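Local atomic coordinates of hydrogenase maturation factor (PDB entry 3VTH), a protein that probably transfers the carbamoyl group of carbamoyl phosphate, with the help of ATP, to the C-terminal cysteine of HypE during [NiFe]-hydrogenase maturation. Residues C338-N341 against E342-L345; I533-L536 against K537-P540; L684-L687 against I688-E691. All coordinates share one frame; numbering follows the deposited sequence.

Interaction 1: C338-N341 against E342-L345; sequences CKDN and EEAL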
# COMPACT_ATOMS: atom_id res chain seq x y z
N CYS A 338 0.16 -17.14 -3.00
CA CYS A 338 0.90 -18.13 -3.79
C CYS A 338 1.45 -17.47 -5.04
O CYS A 338 0.77 -16.65 -5.65
CB CYS A 338 -0.01 -19.28 -4.23
SG CYS A 338 -0.50 -20.36 -2.90
N LYS A 339 2.66 -17.83 -5.44
CA LYS A 339 3.25 -17.26 -6.65
C LYS A 339 3.66 -18.28 -7.72
O LYS A 339 3.85 -17.91 -8.88
CB LYS A 339 4.44 -16.36 -6.30
CG LYS A 339 5.73 -17.09 -5.93
CD LYS A 339 6.91 -16.13 -6.09
CE LYS A 339 8.24 -16.83 -5.93
NZ LYS A 339 8.52 -17.64 -7.14
N ASP A 340 3.79 -19.55 -7.35
CA ASP A 340 4.22 -20.61 -8.27
C ASP A 340 3.06 -21.55 -8.61
O ASP A 340 2.22 -21.82 -7.75
CB ASP A 340 5.33 -21.42 -7.60
CG ASP A 340 6.60 -20.62 -7.36
OD1 ASP A 340 6.79 -19.58 -8.04
OD2 ASP A 340 7.41 -21.03 -6.51
N ASN A 341 3.05 -22.08 -9.84
CA ASN A 341 2.02 -23.04 -10.25
C ASN A 341 1.90 -24.22 -9.27
O ASN A 341 0.79 -24.53 -8.78
CB ASN A 341 2.28 -23.54 -11.67
CG ASN A 341 2.16 -22.44 -12.72
OD1 ASN A 341 1.32 -21.55 -12.61
ND2 ASN A 341 3.00 -22.50 -13.74
N GLU A 342 3.03 -24.86 -8.96
CA GLU A 342 3.02 -26.03 -8.09
C GLU A 342 2.47 -25.71 -6.70
O GLU A 342 1.70 -26.50 -6.14
CB GLU A 342 4.42 -26.61 -7.93
CG GLU A 342 4.88 -27.40 -9.11
CD GLU A 342 6.40 -27.55 -9.15
OE1 GLU A 342 7.09 -26.57 -9.49
OE2 GLU A 342 6.89 -28.66 -8.84
N GLU A 343 2.88 -24.56 -6.17
CA GLU A 343 2.47 -24.06 -4.86
C GLU A 343 0.95 -23.86 -4.83
O GLU A 343 0.27 -24.31 -3.90
CB GLU A 343 3.20 -22.73 -4.59
CG GLU A 343 2.82 -21.99 -3.32
CD GLU A 343 3.52 -20.63 -3.15
OE1 GLU A 343 4.00 -20.01 -4.15
OE2 GLU A 343 3.56 -20.17 -1.99
N ALA A 344 0.43 -23.22 -5.88
CA ALA A 344 -1.00 -22.93 -5.97
C ALA A 344 -1.85 -24.21 -6.03
O ALA A 344 -2.84 -24.35 -5.30
CB ALA A 344 -1.29 -22.04 -7.17
N LEU A 345 -1.46 -25.15 -6.88
CA LEU A 345 -2.19 -26.41 -7.02
C LEU A 345 -2.23 -27.22 -5.73
O LEU A 345 -3.22 -27.91 -5.44
CB LEU A 345 -1.59 -27.23 -8.15
CG LEU A 345 -1.81 -26.73 -9.58
CD1 LEU A 345 -0.80 -27.41 -10.50
CD2 LEU A 345 -3.25 -27.03 -10.07
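E343 reaches back from the first turn of its helix and takes two backbone N-H groups of the preceding loop on a single oxygen. K339 N gives the straighter bond to E343 OE1, 2.9 Å long with an angle of 169° at the hydrogen. It comes from above the carboxylate plane. D340 N meets the same OE1 on the anti side, close to the plane, at 3.2 Å. The side chain can span this gap because CG stands anti to the backbone N (chi1 176°) and the chain stays extended beyond it. Two donors on one oxygen should restrict rotation of the carboxylate.

This is the N-terminal end of helix 341-347, in the Telomere recombination (YrdC-like) region. D340 sits at the N-cap position, but its side chain makes no capping bond. Its backbone takes part instead: A344 N donates to D340 O at 2.9 Å. One residue on, L345 N donates to N341 O at 3.0 Å.

The D340 side chain has two conformers. In the one described here, K339 NZ forms a salt bridge with D340 OD1 at 2.8 Å, on the syn side of the carboxylate, which may partly offset the charge of D340. K339 NZ also bonds I362 O. E343 OE2 has weak, long ion pairs with K347 and R365.

Apolar contact is slight. C338 SG lies against E343 CG at 3.7 Å, and C338 CB faces A344 CB at 4.2 Å. N341 packs on the neighbouring strands, touching L357 and F226, and its ND2 bonds N358 O at the end of strand 354-358.

Interaction 2: I533-L536 against K537-P540; sequences IAHL and KYKP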
# COMPACT_ATOMS: atom_id res chain seq x y z
N ILE A 533 2.27 14.75 25.16
CA ILE A 533 1.59 15.92 25.71
C ILE A 533 0.22 15.56 26.27
O ILE A 533 -0.21 16.12 27.28
CB ILE A 533 1.44 17.04 24.66
CG1 ILE A 533 2.81 17.38 24.03
CG2 ILE A 533 0.78 18.30 25.26
CD1 ILE A 533 3.82 17.96 25.02
N ALA A 534 -0.46 14.65 25.59
CA ALA A 534 -1.85 14.32 25.96
C ALA A 534 -2.17 12.87 25.58
O ALA A 534 -1.57 12.32 24.67
CB ALA A 534 -2.85 15.29 25.28
N HIS A 535 -3.10 12.27 26.31
CA HIS A 535 -3.54 10.91 26.04
C HIS A 535 -4.90 10.66 26.68
O HIS A 535 -5.41 11.52 27.38
CB HIS A 535 -2.50 9.89 26.53
CG HIS A 535 -2.28 9.89 28.01
ND1 HIS A 535 -2.97 9.06 28.87
CD2 HIS A 535 -1.40 10.58 28.78
CE1 HIS A 535 -2.54 9.26 30.10
NE2 HIS A 535 -1.59 10.17 30.08
N LEU A 536 -5.49 9.50 26.43
CA LEU A 536 -6.74 9.10 27.10
C LEU A 536 -6.44 8.47 28.46
O LEU A 536 -5.41 7.81 28.61
CB LEU A 536 -7.53 8.13 26.22
CG LEU A 536 -8.14 8.71 24.94
CD1 LEU A 536 -8.94 7.63 24.17
CD2 LEU A 536 -9.04 9.92 25.24
N LYS A 537 -7.32 8.68 29.45
CA LYS A 537 -7.14 8.10 30.78
C LYS A 537 -7.07 6.58 30.65
O LYS A 537 -7.95 5.97 30.05
CB LYS A 537 -8.26 8.51 31.76
CG LYS A 537 -8.00 8.06 33.21
CD LYS A 537 -9.20 8.37 34.13
CE LYS A 537 -8.89 8.00 35.60
NZ LYS A 537 -10.12 8.24 36.44
N TYR A 538 -5.98 6.00 31.17
CA TYR A 538 -5.74 4.55 31.05
C TYR A 538 -6.90 3.71 31.57
O TYR A 538 -7.39 3.95 32.67
CB TYR A 538 -4.48 4.18 31.84
CG TYR A 538 -3.21 4.56 31.13
CD1 TYR A 538 -2.95 4.10 29.85
CD2 TYR A 538 -2.25 5.36 31.76
CE1 TYR A 538 -1.78 4.44 29.18
CE2 TYR A 538 -1.07 5.70 31.11
CZ TYR A 538 -0.85 5.23 29.81
OH TYR A 538 0.30 5.52 29.13
N LYS A 539 -7.34 2.72 30.78
CA LYS A 539 -8.36 1.77 31.19
C LYS A 539 -7.78 0.37 31.16
O LYS A 539 -6.96 0.06 30.27
CB LYS A 539 -9.59 1.83 30.25
CG LYS A 539 -10.26 3.20 30.17
CD LYS A 539 -10.90 3.55 31.53
CE LYS A 539 -11.43 4.98 31.53
NZ LYS A 539 -11.83 5.43 32.90
N PRO A 540 -8.21 -0.49 32.10
CA PRO A 540 -7.71 -1.86 32.14
C PRO A 540 -8.30 -2.67 30.98
O PRO A 540 -9.47 -2.49 30.62
CB PRO A 540 -8.21 -2.39 33.49
CG PRO A 540 -9.49 -1.61 33.75
CD PRO A 540 -9.21 -0.23 33.16
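Strand 530-542 forms a beta hairpin with strand 517-525, and the aromatic pair H535 and Y538 sits where 530-542 is interrupted by a short loop at K537 and Y538. Just upstream, I533 and A534 both face I522, a classic beta bulge.

The two rings meet obliquely. H535 CE1 lies over one face of the Y538 ring, 4.0 Å from Y538 CE2. The centroids are 5.1 Å apart and the planes 33° apart, so the rings meet at a slant. The side chains as a whole cross at about a right angle.

The H535 ring is held by its own strand. H535 ND1 donates to L536 O at 2.8 Å, from above the carbonyl plane and away from its lone pairs. The first torsion explains this reach: CG lies between the backbone N and the carbonyl carbon (chi1 63°), which swings the ring forward over the next peptide.

The far end of Y538 is fixed by other residues. Its OH is hydrogen-bonded to D514 and to R532. W518 and S595 also touch this side chain.

The ND1 bond places a hydrogen on that nitrogen and limits rotation of the imidazole. With the tyrosine tied at its hydroxyl, both rings are steered from their polar atoms, and the ring contact itself is van der Waals.

Interaction 3: L684-L687 against I688-E691; sequences LANL and IRKE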
# COMPACT_ATOMS: atom_id res chain seq x y z
N LEU A 684 -7.26 20.20 21.97
CA LEU A 684 -5.91 19.89 22.43
C LEU A 684 -4.85 20.54 21.54
O LEU A 684 -3.89 21.15 22.05
CB LEU A 684 -5.70 18.37 22.51
CG LEU A 684 -6.43 17.66 23.66
CD1 LEU A 684 -6.52 16.13 23.43
CD2 LEU A 684 -5.74 17.96 25.00
N ALA A 685 -5.03 20.41 20.22
CA ALA A 685 -4.12 21.04 19.28
C ALA A 685 -4.02 22.55 19.48
O ALA A 685 -2.94 23.12 19.37
CB ALA A 685 -4.48 20.69 17.81
N ASN A 686 -5.15 23.19 19.77
CA ASN A 686 -5.17 24.63 19.98
C ASN A 686 -4.47 25.03 21.28
O ASN A 686 -3.74 26.03 21.32
CB ASN A 686 -6.60 25.17 19.94
CG ASN A 686 -6.99 25.63 18.56
OD1 ASN A 686 -6.58 26.68 18.12
ND2 ASN A 686 -7.76 24.81 17.86
N LEU A 687 -4.71 24.24 22.33
CA LEU A 687 -4.02 24.42 23.62
C LEU A 687 -2.51 24.34 23.42
O LEU A 687 -1.77 25.18 23.92
CB LEU A 687 -4.48 23.35 24.62
CG LEU A 687 -5.81 23.59 25.33
CD1 LEU A 687 -6.31 22.29 25.94
CD2 LEU A 687 -5.68 24.70 26.41
N ILE A 688 -2.07 23.34 22.67
CA ILE A 688 -0.65 23.10 22.45
C ILE A 688 -0.01 24.21 21.61
O ILE A 688 1.07 24.71 21.95
CB ILE A 688 -0.42 21.69 21.86
CG1 ILE A 688 -0.87 20.64 22.89
CG2 ILE A 688 1.05 21.48 21.50
CD1 ILE A 688 -1.09 19.25 22.28
N ARG A 689 -0.70 24.65 20.55
CA ARG A 689 -0.24 25.80 19.76
C ARG A 689 -0.07 27.07 20.61
O ARG A 689 0.90 27.81 20.45
CB ARG A 689 -1.17 26.06 18.56
CG ARG A 689 -0.87 27.35 17.79
CD ARG A 689 -1.58 27.41 16.45
NE ARG A 689 -3.01 27.60 16.62
CZ ARG A 689 -3.88 27.74 15.62
NH1 ARG A 689 -3.49 27.71 14.34
NH2 ARG A 689 -5.16 27.90 15.91
N LYS A 690 -1.04 27.32 21.50
CA LYS A 690 -0.99 28.50 22.37
C LYS A 690 0.27 28.44 23.26
O LYS A 690 0.96 29.44 23.42
CB LYS A 690 -2.27 28.60 23.21
CG LYS A 690 -2.71 30.03 23.55
CD LYS A 690 -2.18 30.49 24.90
CE LYS A 690 -2.06 32.00 24.98
NZ LYS A 690 -0.96 32.51 24.09
N GLU A 691 0.58 27.25 23.80
CA GLU A 691 1.78 27.03 24.61
C GLU A 691 3.10 27.14 23.84
O GLU A 691 4.05 27.75 24.32
CB GLU A 691 1.73 25.66 25.30
CG GLU A 691 0.94 25.59 26.59
CD GLU A 691 0.99 24.19 27.22
OE1 GLU A 691 0.34 23.26 26.68
OE2 GLU A 691 1.68 24.02 28.26
O HOH W 1 -3.85 28.04 19.48
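R689 leaves the helix with CG anti to its backbone N (chi1 172°), runs extended, and bends at chi3 (71°), which brings the guanidinium back beside N686. The two side chains lie next to each other and point the same way. R689 NH2 donates to N686 OD1 at 2.9 Å. The bond is bent, 136° at the hydrogen, and the oxygen lies at the guanidinium edge, somewhat off its plane. The amide and guanidinium planes are steeply turned against each other.

One water completes the link. It accepts from R689 NE at 3.0 Å, in the guanidinium plane, and donates to N686 O at 2.7 Å. Its further bond to N686 OD1 is weak. N686 ND2 turns back to Y682 O.

These residues lie near the end of helix 666-692, in the second Kae1-like subdomain. Regular alpha-helical bonds join the two turns, among them I688 N to L684 O at 2.9 Å and R689 N to A685 O at 3.0 Å. I688 also folds its CG1 branch over the L684 carbonyl, with I688 CG1 3.2 Å from L684 O. L684 and I688 turn their side chains to the sheet, where L684 meets Y645 and I647 and I688 meets I522 and V524.

R689 has a second set of partners: NH1 bonds N695 OD1 and S720 O, and F722 makes a cation-pi contact. A methionine here would probably cost N686 OD1 its NH2 donor and the water its NE donor, and leave N695 OD1 and S720 O without NH1. The guanidinium thus joins the helix surface to N695 and S720-F722, its positive charge probably offset by neutral acceptors and the F722 ring.

How the interactions relate
From the N terminus, interaction 1 comes first, where the loop after strand 325-329 turns into helix 341-347 in the Telomere recombination region. Interaction 2 follows on strand 530-542, and interaction 3 lies near the end of helix 666-692. Each is a local contact within one continuous stretch, so none closes a long loop; they run in series and none nests or crosses. Interaction 1 stands apart, its nearest atoms about 38 Å from interaction 2 and about 43 Å from interaction 3. Interactions 2 and 3 touch: I533 CG2 meets I688 CD1 at 3.6 Å, and A534 CB meets L684 CD2 at 3.9 Å. This packs the helix on the sheet within the second Kae1-like subdomain.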